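Yeast glycogen phosphorylase (Saccharomyces cerevisiae, PDB 1YGP) belongs to the carbohydrate phosphorylase family of the GT-B clan, a fold of two sheet-and-helix domains, and carries bound pyridoxal-5'-phosphate. Local coordinates at residues N511-I516 with G857-D862; Y101-F106 with Q364-H369; Y187-E192 with Y333-A338. One frame throughout, in Å; residues are numbered along the deposited sequence.

Contact 1: residues N511-I516 with G857-D862; sequences NVTNGI and GFFSSD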
ATOM      1  N   ASN A 511       2.859  35.879  23.572  1.00 14.96           N
ATOM      2  CA  ASN A 511       4.030  35.468  22.835  1.00 12.13           C
ATOM      3  C   ASN A 511       4.593  34.175  23.402  1.00 11.95           C
ATOM      4  O   ASN A 511       4.656  34.039  24.622  1.00 13.91           O
ATOM      5  CB  ASN A 511       5.138  36.494  22.905  1.00  5.91           C
ATOM      6  CG  ASN A 511       6.363  35.928  22.196  1.00  6.19           C
ATOM      7  OD1 ASN A 511       7.378  35.564  22.787  1.00  2.00           O
ATOM      8  ND2 ASN A 511       6.291  35.698  20.904  1.00  2.89           N
ATOM      9  N   VAL A 512       4.945  33.195  22.577  1.00 12.35           N
ATOM     10  CA  VAL A 512       5.720  32.059  23.042  1.00 13.89           C
ATOM     11  C   VAL A 512       6.741  31.830  21.926  1.00 15.60           C
ATOM     12  O   VAL A 512       6.431  31.392  20.822  1.00 20.70           O
ATOM     13  CB  VAL A 512       4.892  30.780  23.224  1.00 13.56           C
ATOM     14  CG1 VAL A 512       5.826  29.762  23.846  1.00 15.95           C
ATOM     15  CG2 VAL A 512       3.672  30.967  24.130  1.00 14.84           C
ATOM     16  N   THR A 513       7.971  32.255  22.183  1.00 16.99           N
ATOM     17  CA  THR A 513       9.106  32.071  21.299  1.00 12.69           C
ATOM     18  C   THR A 513       9.325  30.590  21.086  1.00 11.16           C
ATOM     19  O   THR A 513       9.275  29.795  22.027  1.00 11.41           O
ATOM     20  CB  THR A 513      10.328  32.729  21.953  1.00 13.98           C
ATOM     21  OG1 THR A 513      10.006  34.128  21.977  1.00 21.71           O
ATOM     22  CG2 THR A 513      11.650  32.454  21.248  1.00  6.91           C
ATOM     23  N   ASN A 514       9.509  30.262  19.809  1.00 12.36           N
ATOM     24  CA  ASN A 514       9.704  28.894  19.344  1.00  9.38           C
ATOM     25  C   ASN A 514      10.944  28.239  19.879  1.00  7.86           C
ATOM     26  O   ASN A 514      11.748  28.903  20.532  1.00 10.42           O
ATOM     27  CB  ASN A 514       9.739  28.885  17.838  1.00  4.80           C
ATOM     28  CG  ASN A 514       8.340  29.029  17.256  1.00  8.51           C
ATOM     29  OD1 ASN A 514       8.189  29.184  16.049  1.00 18.41           O
ATOM     30  ND2 ASN A 514       7.213  29.012  17.959  1.00 10.47           N
ATOM     31  N   GLY A 515      11.142  26.957  19.621  1.00  4.83           N
ATOM     32  CA  GLY A 515      12.310  26.288  20.159  1.00  7.41           C
ATOM     33  C   GLY A 515      12.430  24.941  19.501  1.00  6.36           C
ATOM     34  O   GLY A 515      11.596  24.615  18.659  1.00 10.97           O
ATOM     35  N   ILE A 516      13.407  24.135  19.876  1.00  6.90           N
ATOM     36  CA  ILE A 516      13.694  22.861  19.246  1.00 10.39           C
ATOM     37  C   ILE A 516      13.965  21.755  20.281  1.00 12.89           C
ATOM     38  O   ILE A 516      14.429  22.035  21.404  1.00 13.41           O
ATOM     39  CB  ILE A 516      14.942  22.981  18.302  1.00  7.74           C
ATOM     40  CG1 ILE A 516      16.118  23.521  19.070  1.00  2.15           C
ATOM     41  CG2 ILE A 516      14.635  23.877  17.131  1.00  2.62           C
ATOM     42  CD1 ILE A 516      17.376  23.171  18.334  1.00  9.42           C
ATOM     43  N   GLY A 857      20.029  26.782  25.938  1.00 12.75           N
ATOM     44  CA  GLY A 857      18.935  26.144  26.649  1.00  9.11           C
ATOM     45  C   GLY A 857      17.558  26.789  26.667  1.00 10.22           C
ATOM     46  O   GLY A 857      16.579  26.061  26.798  1.00 14.95           O
ATOM     47  N   PHE A 858      17.378  28.101  26.562  1.00 11.27           N
ATOM     48  CA  PHE A 858      16.035  28.666  26.556  1.00 10.46           C
ATOM     49  C   PHE A 858      15.278  28.209  25.315  1.00 11.96           C
ATOM     50  O   PHE A 858      14.049  28.125  25.321  1.00  9.96           O
ATOM     51  CB  PHE A 858      16.136  30.168  26.571  1.00  8.70           C
ATOM     52  CG  PHE A 858      14.858  30.949  26.299  1.00 10.30           C
ATOM     53  CD1 PHE A 858      13.966  31.233  27.332  1.00 10.54           C
ATOM     54  CD2 PHE A 858      14.612  31.442  25.010  1.00 15.67           C
ATOM     55  CE1 PHE A 858      12.839  32.015  27.078  1.00 10.37           C
ATOM     56  CE2 PHE A 858      13.480  32.222  24.765  1.00 15.03           C
ATOM     57  CZ  PHE A 858      12.596  32.511  25.801  1.00 13.21           C
ATOM     58  N   PHE A 859      15.987  27.897  24.234  1.00  9.17           N
ATOM     59  CA  PHE A 859      15.305  27.493  23.031  1.00  9.57           C
ATOM     60  C   PHE A 859      14.951  26.013  23.068  1.00  9.13           C
ATOM     61  O   PHE A 859      14.737  25.420  22.009  1.00  7.16           O
ATOM     62  CB  PHE A 859      16.184  27.818  21.824  1.00 10.24           C
ATOM     63  CG  PHE A 859      16.578  29.278  21.791  1.00 10.21           C
ATOM     64  CD1 PHE A 859      15.593  30.264  21.663  1.00 15.52           C
ATOM     65  CD2 PHE A 859      17.922  29.625  21.934  1.00  9.85           C
ATOM     66  CE1 PHE A 859      15.963  31.613  21.687  1.00 17.57           C
ATOM     67  CE2 PHE A 859      18.278  30.976  21.954  1.00 14.55           C
ATOM     68  CZ  PHE A 859      17.303  31.969  21.833  1.00 13.44           C
ATOM     69  N   SER A 860      14.861  25.353  24.225  1.00  3.76           N
ATOM     70  CA  SER A 860      14.427  23.976  24.243  1.00  6.63           C
ATOM     71  C   SER A 860      12.908  23.943  24.078  1.00  9.01           C
ATOM     72  O   SER A 860      12.168  24.569  24.852  1.00  7.64           O
ATOM     73  CB  SER A 860      14.840  23.366  25.562  1.00 11.42           C
ATOM     74  OG  SER A 860      14.419  22.019  25.744  1.00 17.09           O
ATOM     75  N   SER A 861      12.370  23.169  23.132  1.00 11.88           N
ATOM     76  CA  SER A 861      10.927  23.062  22.937  1.00 10.95           C
ATOM     77  C   SER A 861      10.193  22.588  24.192  1.00 11.76           C
ATOM     78  O   SER A 861       8.967  22.743  24.251  1.00  9.22           O
ATOM     79  CB  SER A 861      10.625  22.110  21.788  1.00  9.42           C
ATOM     80  OG  SER A 861      11.356  20.886  21.873  1.00  6.40           O
ATOM     81  N   ASP A 862      10.909  22.060  25.214  1.00 11.22           N
ATOM     82  CA  ASP A 862      10.292  21.685  26.488  1.00 11.81           C
ATOM     83  C   ASP A 862       9.821  22.907  27.238  1.00  7.60           C
ATOM     84  O   ASP A 862       8.718  22.909  27.792  1.00  6.73           O
ATOM     85  CB  ASP A 862      11.251  20.937  27.399  1.00 13.45           C
ATOM     86  CG  ASP A 862      11.645  19.531  26.951  1.00 18.35           C
ATOM     87  OD1 ASP A 862      11.015  18.935  26.065  1.00 13.41           O
ATOM     88  OD2 ASP A 862      12.615  19.035  27.524  1.00 23.00           O
TER

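Contact 2: residues Y101-F106 with Q364-H369; sequences YLSLEF and QLNDTH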
ATOM      1  N   TYR A 101      -3.428  19.205  18.901  1.00  4.73           N
ATOM      2  CA  TYR A 101      -2.535  20.083  18.193  1.00  5.09           C
ATOM      3  C   TYR A 101      -2.852  19.850  16.720  1.00  9.10           C
ATOM      4  O   TYR A 101      -2.497  18.795  16.165  1.00 13.57           O
ATOM      5  CB  TYR A 101      -1.085  19.689  18.574  1.00  5.79           C
ATOM      6  CG  TYR A 101      -0.082  20.748  18.150  1.00  5.73           C
ATOM      7  CD1 TYR A 101       0.172  21.838  18.992  1.00  7.58           C
ATOM      8  CD2 TYR A 101       0.505  20.684  16.886  1.00  2.00           C
ATOM      9  CE1 TYR A 101       0.998  22.876  18.561  1.00  8.78           C
ATOM     10  CE2 TYR A 101       1.327  21.717  16.452  1.00  6.38           C
ATOM     11  CZ  TYR A 101       1.562  22.807  17.286  1.00 11.22           C
ATOM     12  OH  TYR A 101       2.308  23.860  16.807  1.00 14.86           O
ATOM     13  N   LEU A 102      -3.540  20.764  16.045  1.00  5.10           N
ATOM     14  CA  LEU A 102      -3.834  20.547  14.644  1.00  5.42           C
ATOM     15  C   LEU A 102      -2.773  21.213  13.798  1.00  6.83           C
ATOM     16  O   LEU A 102      -2.494  22.407  13.941  1.00 12.99           O
ATOM     17  CB  LEU A 102      -5.217  21.100  14.341  1.00  5.34           C
ATOM     18  CG  LEU A 102      -6.411  20.146  14.503  1.00  2.53           C
ATOM     19  CD1 LEU A 102      -6.338  19.346  15.798  1.00  2.41           C
ATOM     20  CD2 LEU A 102      -7.659  20.976  14.485  1.00  2.28           C
ATOM     21  N   SER A 103      -2.107  20.459  12.943  1.00  6.64           N
ATOM     22  CA  SER A 103      -1.092  21.030  12.095  1.00  9.22           C
ATOM     23  C   SER A 103      -1.214  20.370  10.730  1.00 13.57           C
ATOM     24  O   SER A 103      -1.477  19.166  10.581  1.00 15.21           O
ATOM     25  CB  SER A 103       0.272  20.759  12.655  1.00  7.97           C
ATOM     26  OG  SER A 103       1.239  21.419  11.852  1.00 16.10           O
ATOM     27  N   LEU A 104      -1.037  21.197   9.703  1.00 13.50           N
ATOM     28  CA  LEU A 104      -1.106  20.715   8.330  1.00 14.56           C
ATOM     29  C   LEU A 104       0.147  19.956   7.933  1.00 12.21           C
ATOM     30  O   LEU A 104       0.144  19.269   6.919  1.00 14.43           O
ATOM     31  CB  LEU A 104      -1.286  21.873   7.349  1.00  9.01           C
ATOM     32  CG  LEU A 104      -1.807  21.545   5.979  1.00  2.84           C
ATOM     33  CD1 LEU A 104      -3.110  20.783   6.073  1.00  2.00           C
ATOM     34  CD2 LEU A 104      -2.016  22.841   5.231  1.00 11.13           C
ATOM     35  N   GLU A 105       1.235  20.086   8.678  1.00  7.57           N
ATOM     36  CA  GLU A 105       2.421  19.355   8.331  1.00 10.56           C
ATOM     37  C   GLU A 105       3.169  19.039   9.606  1.00  9.52           C
ATOM     38  O   GLU A 105       3.170  19.847  10.538  1.00 15.30           O
ATOM     39  CB  GLU A 105       3.260  20.186   7.384  1.00 13.17           C
ATOM     40  CG  GLU A 105       3.536  21.620   7.786  1.00 17.22           C
ATOM     41  CD  GLU A 105       4.518  22.283   6.851  1.00 16.50           C
ATOM     42  OE1 GLU A 105       5.690  21.936   6.891  1.00 20.09           O
ATOM     43  OE2 GLU A 105       4.126  23.152   6.087  1.00 18.91           O
ATOM     44  N   PHE A 106       3.719  17.838   9.683  1.00  5.59           N
ATOM     45  CA  PHE A 106       4.469  17.368  10.819  1.00  9.15           C
ATOM     46  C   PHE A 106       5.732  16.847  10.133  1.00 12.48           C
ATOM     47  O   PHE A 106       5.711  15.883   9.354  1.00 10.33           O
ATOM     48  CB  PHE A 106       3.701  16.239  11.553  1.00  6.47           C
ATOM     49  CG  PHE A 106       2.499  16.668  12.406  1.00  6.46           C
ATOM     50  CD1 PHE A 106       2.674  17.017  13.756  1.00  9.58           C
ATOM     51  CD2 PHE A 106       1.207  16.723  11.868  1.00 10.84           C
ATOM     52  CE1 PHE A 106       1.583  17.408  14.551  1.00  2.00           C
ATOM     53  CE2 PHE A 106       0.114  17.115  12.662  1.00  2.87           C
ATOM     54  CZ  PHE A 106       0.306  17.455  14.004  1.00  5.49           C
ATOM     55  N   GLN A 364      -5.213  23.606  19.579  1.00  7.74           N
ATOM     56  CA  GLN A 364      -4.308  24.651  19.123  1.00  9.13           C
ATOM     57  C   GLN A 364      -4.275  24.744  17.606  1.00  5.62           C
ATOM     58  O   GLN A 364      -4.057  23.749  16.915  1.00  4.98           O
ATOM     59  CB  GLN A 364      -2.911  24.373  19.644  1.00 10.36           C
ATOM     60  CG  GLN A 364      -1.981  25.561  19.491  1.00 12.88           C
ATOM     61  CD  GLN A 364      -2.401  26.782  20.295  1.00 12.40           C
ATOM     62  OE1 GLN A 364      -2.615  26.731  21.497  1.00 13.94           O
ATOM     63  NE2 GLN A 364      -2.532  27.949  19.704  1.00 20.03           N
ATOM     64  N   LEU A 365      -4.467  25.912  17.034  1.00  3.99           N
ATOM     65  CA  LEU A 365      -4.470  26.017  15.604  1.00  4.42           C
ATOM     66  C   LEU A 365      -3.061  26.420  15.268  1.00 11.48           C
ATOM     67  O   LEU A 365      -2.624  27.544  15.585  1.00 15.60           O
ATOM     68  CB  LEU A 365      -5.446  27.084  15.141  1.00  3.47           C
ATOM     69  CG  LEU A 365      -6.907  27.044  15.596  1.00  5.64           C
ATOM     70  CD1 LEU A 365      -7.652  27.875  14.581  1.00  9.39           C
ATOM     71  CD2 LEU A 365      -7.530  25.646  15.607  1.00  2.00           C
ATOM     72  N   ASN A 366      -2.280  25.492  14.719  1.00 14.05           N
ATOM     73  CA  ASN A 366      -0.942  25.871  14.329  1.00 14.04           C
ATOM     74  C   ASN A 366      -1.072  26.538  12.964  1.00 13.83           C
ATOM     75  O   ASN A 366      -1.205  25.885  11.928  1.00 21.31           O
ATOM     76  CB  ASN A 366      -0.066  24.641  14.275  1.00 17.02           C
ATOM     77  CG  ASN A 366       1.366  25.004  13.905  1.00 22.45           C
ATOM     78  OD1 ASN A 366       1.877  26.086  14.231  1.00 24.22           O
ATOM     79  ND2 ASN A 366       2.063  24.141  13.175  1.00 20.61           N
ATOM     80  N   ASP A 367      -1.143  27.868  12.998  1.00 11.39           N
ATOM     81  CA  ASP A 367      -1.324  28.746  11.854  1.00  9.64           C
ATOM     82  C   ASP A 367      -2.765  28.736  11.340  1.00  7.88           C
ATOM     83  O   ASP A 367      -3.628  28.085  11.914  1.00 11.16           O
ATOM     84  CB  ASP A 367      -0.365  28.334  10.762  1.00 15.70           C
ATOM     85  CG  ASP A 367      -0.104  29.376   9.698  1.00 28.15           C
ATOM     86  OD1 ASP A 367      -0.319  30.571   9.947  1.00 32.87           O
ATOM     87  OD2 ASP A 367       0.344  28.975   8.623  1.00 35.96           O
ATOM     88  N   THR A 368      -3.155  29.444  10.292  1.00  7.60           N
ATOM     89  CA  THR A 368      -4.529  29.507   9.820  1.00 11.54           C
ATOM     90  C   THR A 368      -5.189  28.304   9.149  1.00 16.18           C
ATOM     91  O   THR A 368      -6.410  28.131   9.186  1.00 19.74           O
ATOM     92  CB  THR A 368      -4.517  30.730   8.959  1.00 14.75           C
ATOM     93  OG1 THR A 368      -4.620  31.781   9.922  1.00 26.08           O
ATOM     94  CG2 THR A 368      -5.569  30.789   7.890  1.00 19.20           C
ATOM     95  N   HIS A 369      -4.403  27.425   8.550  1.00 16.68           N
ATOM     96  CA  HIS A 369      -4.904  26.214   7.915  1.00 11.29           C
ATOM     97  C   HIS A 369      -5.998  25.464   8.682  1.00  8.97           C
ATOM     98  O   HIS A 369      -6.919  25.037   7.989  1.00 16.19           O
ATOM     99  CB  HIS A 369      -3.743  25.249   7.665  1.00 11.88           C
ATOM    100  CG  HIS A 369      -2.595  25.865   6.883  1.00 10.97           C
ATOM    101  ND1 HIS A 369      -2.666  26.451   5.705  1.00 10.29           N
ATOM    102  CD2 HIS A 369      -1.277  25.881   7.286  1.00 11.14           C
ATOM    103  CE1 HIS A 369      -1.444  26.820   5.370  1.00 10.10           C
ATOM    104  NE2 HIS A 369      -0.618  26.469   6.325  1.00  4.03           N
TER

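Contact 3: residues Y187-E192 with Y333-A338; sequences YGLRYE and YFWCAA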
ATOM      1  N   TYR A 187      -3.224  15.913  15.088  1.00  2.00           N
ATOM      2  CA  TYR A 187      -4.025  15.380  14.017  1.00  2.94           C
ATOM      3  C   TYR A 187      -3.482  15.976  12.743  1.00  8.95           C
ATOM      4  O   TYR A 187      -3.215  17.185  12.729  1.00 16.75           O
ATOM      5  CB  TYR A 187      -5.492  15.786  14.114  1.00  4.20           C
ATOM      6  CG  TYR A 187      -6.329  14.973  15.081  1.00  2.00           C
ATOM      7  CD1 TYR A 187      -6.875  13.755  14.689  1.00  4.85           C
ATOM      8  CD2 TYR A 187      -6.516  15.440  16.376  1.00  5.80           C
ATOM      9  CE1 TYR A 187      -7.604  12.994  15.604  1.00  7.79           C
ATOM     10  CE2 TYR A 187      -7.238  14.691  17.296  1.00  4.96           C
ATOM     11  CZ  TYR A 187      -7.777  13.474  16.904  1.00 11.01           C
ATOM     12  OH  TYR A 187      -8.497  12.738  17.821  1.00 13.07           O
ATOM     13  N   GLY A 188      -3.387  15.211  11.653  1.00 11.81           N
ATOM     14  CA  GLY A 188      -2.870  15.711  10.387  1.00 12.83           C
ATOM     15  C   GLY A 188      -3.297  14.838   9.215  1.00 14.03           C
ATOM     16  O   GLY A 188      -4.293  14.104   9.313  1.00 18.26           O
ATOM     17  N   LEU A 189      -2.568  14.866   8.091  1.00  9.53           N
ATOM     18  CA  LEU A 189      -2.935  14.088   6.912  1.00  7.34           C
ATOM     19  C   LEU A 189      -1.811  13.130   6.544  1.00  9.10           C
ATOM     20  O   LEU A 189      -0.642  13.395   6.811  1.00 12.55           O
ATOM     21  CB  LEU A 189      -3.208  15.019   5.768  1.00  2.00           C
ATOM     22  CG  LEU A 189      -4.416  15.911   5.912  1.00  2.00           C
ATOM     23  CD1 LEU A 189      -4.287  17.174   5.070  1.00  2.00           C
ATOM     24  CD2 LEU A 189      -5.618  15.083   5.545  1.00  2.01           C
ATOM     25  N   ARG A 190      -2.103  11.986   5.960  1.00  7.78           N
ATOM     26  CA  ARG A 190      -1.084  11.018   5.657  1.00  7.11           C
ATOM     27  C   ARG A 190      -0.851  11.198   4.170  1.00  9.70           C
ATOM     28  O   ARG A 190      -1.516  10.577   3.343  1.00 13.11           O
ATOM     29  CB  ARG A 190      -1.615   9.644   5.982  1.00  3.53           C
ATOM     30  CG  ARG A 190      -0.511   8.642   6.147  1.00 10.15           C
ATOM     31  CD  ARG A 190      -1.108   7.260   6.314  1.00 14.00           C
ATOM     32  NE  ARG A 190      -1.445   6.708   5.019  1.00 19.77           N
ATOM     33  CZ  ARG A 190      -0.895   5.584   4.566  1.00 17.22           C
ATOM     34  NH1 ARG A 190      -0.004   4.878   5.260  1.00  5.57           N
ATOM     35  NH2 ARG A 190      -1.239   5.172   3.358  1.00 21.26           N
ATOM     36  N   TYR A 191       0.067  12.076   3.785  1.00  8.07           N
ATOM     37  CA  TYR A 191       0.341  12.305   2.383  1.00  3.85           C
ATOM     38  C   TYR A 191       0.967  11.070   1.756  1.00  8.61           C
ATOM     39  O   TYR A 191       1.948  10.564   2.321  1.00 10.40           O
ATOM     40  CB  TYR A 191       1.267  13.476   2.274  1.00  2.00           C
ATOM     41  CG  TYR A 191       0.624  14.713   2.877  1.00  4.79           C
ATOM     42  CD1 TYR A 191      -0.368  15.400   2.184  1.00  5.78           C
ATOM     43  CD2 TYR A 191       1.018  15.156   4.135  1.00  6.55           C
ATOM     44  CE1 TYR A 191      -0.955  16.522   2.750  1.00  6.96           C
ATOM     45  CE2 TYR A 191       0.430  16.278   4.704  1.00  2.00           C
ATOM     46  CZ  TYR A 191      -0.551  16.953   4.011  1.00  2.00           C
ATOM     47  OH  TYR A 191      -1.150  18.070   4.569  1.00  9.99           O
ATOM     48  N   GLU A 192       0.462  10.531   0.632  1.00  8.04           N
ATOM     49  CA  GLU A 192       1.132   9.384   0.006  1.00 10.04           C
ATOM     50  C   GLU A 192       2.474   9.743  -0.583  1.00 11.59           C
ATOM     51  O   GLU A 192       3.433   8.972  -0.532  1.00 14.78           O
ATOM     52  CB  GLU A 192       0.411   8.774  -1.175  1.00 10.64           C
ATOM     53  CG  GLU A 192      -0.881   8.032  -0.934  1.00 22.66           C
ATOM     54  CD  GLU A 192      -0.711   6.802  -0.065  1.00 29.49           C
ATOM     55  OE1 GLU A 192      -0.260   5.767  -0.575  1.00 28.97           O
ATOM     56  OE2 GLU A 192      -1.045   6.905   1.123  1.00 39.14           O
ATOM     57  N   TYR A 333     -10.749  21.164   4.821  1.00  5.99           N
ATOM     58  CA  TYR A 333     -11.997  20.789   5.448  1.00  7.04           C
ATOM     59  C   TYR A 333     -11.898  19.332   5.893  1.00  7.15           C
ATOM     60  O   TYR A 333     -12.046  19.120   7.096  1.00  9.52           O
ATOM     61  CB  TYR A 333     -13.201  20.937   4.510  1.00  8.88           C
ATOM     62  CG  TYR A 333     -14.489  20.615   5.256  1.00 11.39           C
ATOM     63  CD1 TYR A 333     -14.653  21.014   6.586  1.00 11.29           C
ATOM     64  CD2 TYR A 333     -15.471  19.842   4.649  1.00 14.25           C
ATOM     65  CE1 TYR A 333     -15.777  20.626   7.305  1.00 16.02           C
ATOM     66  CE2 TYR A 333     -16.605  19.452   5.360  1.00 13.28           C
ATOM     67  CZ  TYR A 333     -16.744  19.841   6.686  1.00 13.21           C
ATOM     68  OH  TYR A 333     -17.820  19.420   7.435  1.00 12.99           O
ATOM     69  N   PHE A 334     -11.608  18.339   5.029  1.00  7.21           N
ATOM     70  CA  PHE A 334     -11.473  16.912   5.363  1.00  2.90           C
ATOM     71  C   PHE A 334     -10.716  16.634   6.678  1.00  3.39           C
ATOM     72  O   PHE A 334     -11.190  15.951   7.590  1.00  4.65           O
ATOM     73  CB  PHE A 334     -10.791  16.266   4.156  1.00  2.00           C
ATOM     74  CG  PHE A 334     -10.392  14.809   4.311  1.00  4.38           C
ATOM     75  CD1 PHE A 334     -11.351  13.805   4.216  1.00  2.87           C
ATOM     76  CD2 PHE A 334      -9.066  14.482   4.603  1.00  3.59           C
ATOM     77  CE1 PHE A 334     -10.992  12.480   4.425  1.00  2.41           C
ATOM     78  CE2 PHE A 334      -8.715  13.148   4.813  1.00  8.79           C
ATOM     79  CZ  PHE A 334      -9.679  12.145   4.727  1.00  6.71           C
ATOM     80  N   TRP A 335      -9.551  17.217   6.861  1.00  2.99           N
ATOM     81  CA  TRP A 335      -8.780  17.027   8.064  1.00  4.06           C
ATOM     82  C   TRP A 335      -9.442  17.715   9.231  1.00  7.16           C
ATOM     83  O   TRP A 335      -9.487  17.075  10.289  1.00  9.54           O
ATOM     84  CB  TRP A 335      -7.391  17.559   7.784  1.00  5.65           C
ATOM     85  CG  TRP A 335      -6.504  18.030   8.923  1.00  5.82           C
ATOM     86  CD1 TRP A 335      -5.989  17.227   9.916  1.00  6.21           C
ATOM     87  CD2 TRP A 335      -6.071  19.322   8.990  1.00  2.29           C
ATOM     88  NE1 TRP A 335      -5.204  18.026  10.606  1.00  4.15           N
ATOM     89  CE2 TRP A 335      -5.223  19.280  10.091  1.00  3.31           C
ATOM     90  CE3 TRP A 335      -6.282  20.492   8.267  1.00  2.00           C
ATOM     91  CZ2 TRP A 335      -4.569  20.451  10.461  1.00  2.00           C
ATOM     92  CZ3 TRP A 335      -5.621  21.645   8.658  1.00  2.00           C
ATOM     93  CH2 TRP A 335      -4.768  21.627   9.746  1.00  2.00           C
ATOM     94  N   CYS A 336      -9.966  18.950   9.119  1.00  8.43           N
ATOM     95  CA  CYS A 336     -10.654  19.594  10.246  1.00  7.26           C
ATOM     96  C   CYS A 336     -11.911  18.862  10.725  1.00  4.71           C
ATOM     97  O   CYS A 336     -12.147  18.660  11.916  1.00  3.08           O
ATOM     98  CB  CYS A 336     -11.030  20.994   9.853  1.00 13.85           C
ATOM     99  SG  CYS A 336      -9.535  21.999   9.865  1.00 16.85           S
ATOM    100  N   ALA A 337     -12.667  18.374   9.758  1.00  2.00           N
ATOM    101  CA  ALA A 337     -13.888  17.637   9.944  1.00  3.36           C
ATOM    102  C   ALA A 337     -13.697  16.327  10.706  1.00  7.30           C
ATOM    103  O   ALA A 337     -14.281  16.122  11.781  1.00  9.46           O
ATOM    104  CB  ALA A 337     -14.470  17.344   8.573  1.00  3.43           C
ATOM    105  N   ALA A 338     -12.867  15.432  10.151  1.00  6.61           N
ATOM    106  CA  ALA A 338     -12.579  14.133  10.729  1.00  3.11           C
ATOM    107  C   ALA A 338     -11.946  14.260  12.113  1.00  4.05           C
ATOM    108  O   ALA A 338     -12.395  13.637  13.080  1.00  4.10           O
ATOM    109  CB  ALA A 338     -11.640  13.405   9.814  1.00  2.00           C
TER

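Contact 1: residues N511-I516 with G857-D862
The ring of Phe859 turns an edge toward Thr513 and Asn514. Thr513 CG2 lies 4.4 Å from Phe859 CE1 and near the ring plane, and Asn514 O lies at the same edge, 4.2 Å from Phe859 CD1. Thr513 CG2 also reaches the ring of Phe858 obliquely, 4.0 Å from Phe858 CE2, so one threonine branch is shared by two aromatic rings. Beyond these segments, Arg863 makes a cation-pi contact with Phe858, while Ile747 and Glu750 of helix 743-751 and Met727 of helix 724-730 pack against Phe859.

The threonine illustrates how two branches can divide their work. CG2 is anti to the backbone N and faces the phenylalanines, whereas OG1 (chi1 -65°) is hydrogen-bonded to Glu746.

Further along, the backbones take over in a single beta bridge between Ile516 and Ser860. Where they draw together, the CA atoms of Gly515 and Phe859 are 4.3 Å apart, with no side chain on the glycine to separate them. Ile516 N donates to Phe859 O at 2.8 Å, nearly in line with the C=O bond. Ile516 O in turn accepts from Ser861 N at 2.9 Å, but here the donor stands 65° out of the carbonyl plane; the CA of Ser860 adds a C-H...O contact of 3.4 Å to the same oxygen.

Ser860 is the N-cap of helix 861-873, and Ser861 N is among the amides at its start. An acceptor from the loop after strand 509-511 therefore meets the positive end of the helix dipole, which would be expected to strengthen the bond. Since the side chain of Ile516 lies about 6 Å from pyridoxal-5'-phosphate, this backbone pairing ties the helix to a loop bordering the cofactor pocket.

Contact 2: residues Y101-F106 with Q364-H369
Tyr101 and Leu102 pair with Gln364 and Leu365 as neighbouring parallel strands of the large mixed sheet in the N-terminal domain of this GT-B fold. Two backbone bonds set the register: Leu102 N donates to Gln364 O, and Leu102 O accepts from Asn366 N, each at 3.2 Å.

Apolar contacts flank them. The Tyr101 ring lies obliquely beside Gln364, its CD1 4.0 Å from Gln364 CB, and also reaches Asn366 CB, with ring and amide planes 38° apart. Past the strand ends, Leu104 CD2 sits over one face of the His369 ring in a CH-pi contact, 3.6 Å from the centroid; His369 ND1 is hydrogen-bonded to Gln332.

The polar side chains are buried but engaged. Gln364 OE1 accepts from Trp873 NE1, and Asn366 OD1 is hydrogen-bonded to His405. With CG anti to the backbone N (chi1 -178°), the Asn366 amide reaches across to Ser103 and joins the end of strand 361-366 to the segment that follows Leu102. Its ND2 donates to Ser103 OG at 3.1 Å, the acceptor lying almost in the amide plane, and Ser103 OG in turn donates to Glu105 O at 2.8 Å.

Contact 3: residues Y187-E192 with Y333-A338
Trp335 and Leu189 carry a buried packing of helix on sheet, in which one turn of the long helix 322-350 lies alongside the C-terminal end of strand 184-189. The two segments run roughly antiparallel, their N-to-C directions 148° apart, and their axes approach to 8.5 Å. It is a worked example of how an alpha/beta domain seats a helix on its sheet, with one polar bond added to the usual apolar filling.

That bond comes from the indole. Trp335 CG is anti to its backbone N (chi1 155°), which sends the ring from the helix toward the strand, edge first. NE1 donates to Tyr187 O at 3.0 Å. The bond is straight at the hydrogen, and the oxygen lies near the indole plane, yet the donor stands well above the plane of the carbonyl and does not point at a lone pair. Next along the strand, Gly188 CA comes 3.3 Å from the same Trp335 NE1, obliquely to the ring, so the nitrogen side of the indole lies against strand backbone.

Leu189 supplies the apolar part. Leu189 CD2 reaches the edge of the Phe334 ring, in its plane and 3.6 Å from Phe334 CD2. Leu189 CD2 also lies 3.8 Å from Trp335 CB, and Leu189 CG is 3.9 Å from that CB, so the branched end of the leucine bridges two successive helix residues.

The helix also holds the far end of Tyr187, whose OH is hydrogen-bonded to Asp342 and Arg346. On the sheet, strand 184-189 bonds through Tyr187 to Tyr101 of strand 98-102 and through Gly188 to Arg278 and Trp280 of strand 274-284. Phe334 packs on Val230 and Phe232 of strand 221-232, so the packing of this turn of helix extends from strand 184-189 to strand 221-232.

All three contacts are buried, yet their chemistry follows their place in the fold. Contact 2 lies within the large mixed sheet and contact 3 on it: strands 98-102 and 184-189 are neighbours, the centres of contacts 2 and 3 are 11 Å apart, and Tyr191 OH lies 2.9 Å from Leu104 O, a probable hydrogen bond. Contact 2 joins strand to strand through paired amides, whereas contact 3 sets helix side chains against a leucine and the backbone of the strand. Contact 1 leaves the same sheet at its edge strand 509-511 and stands apart, about 7 Å from contact 2 at the nearest atoms; there loop backbone meets a helix start close to the cofactor.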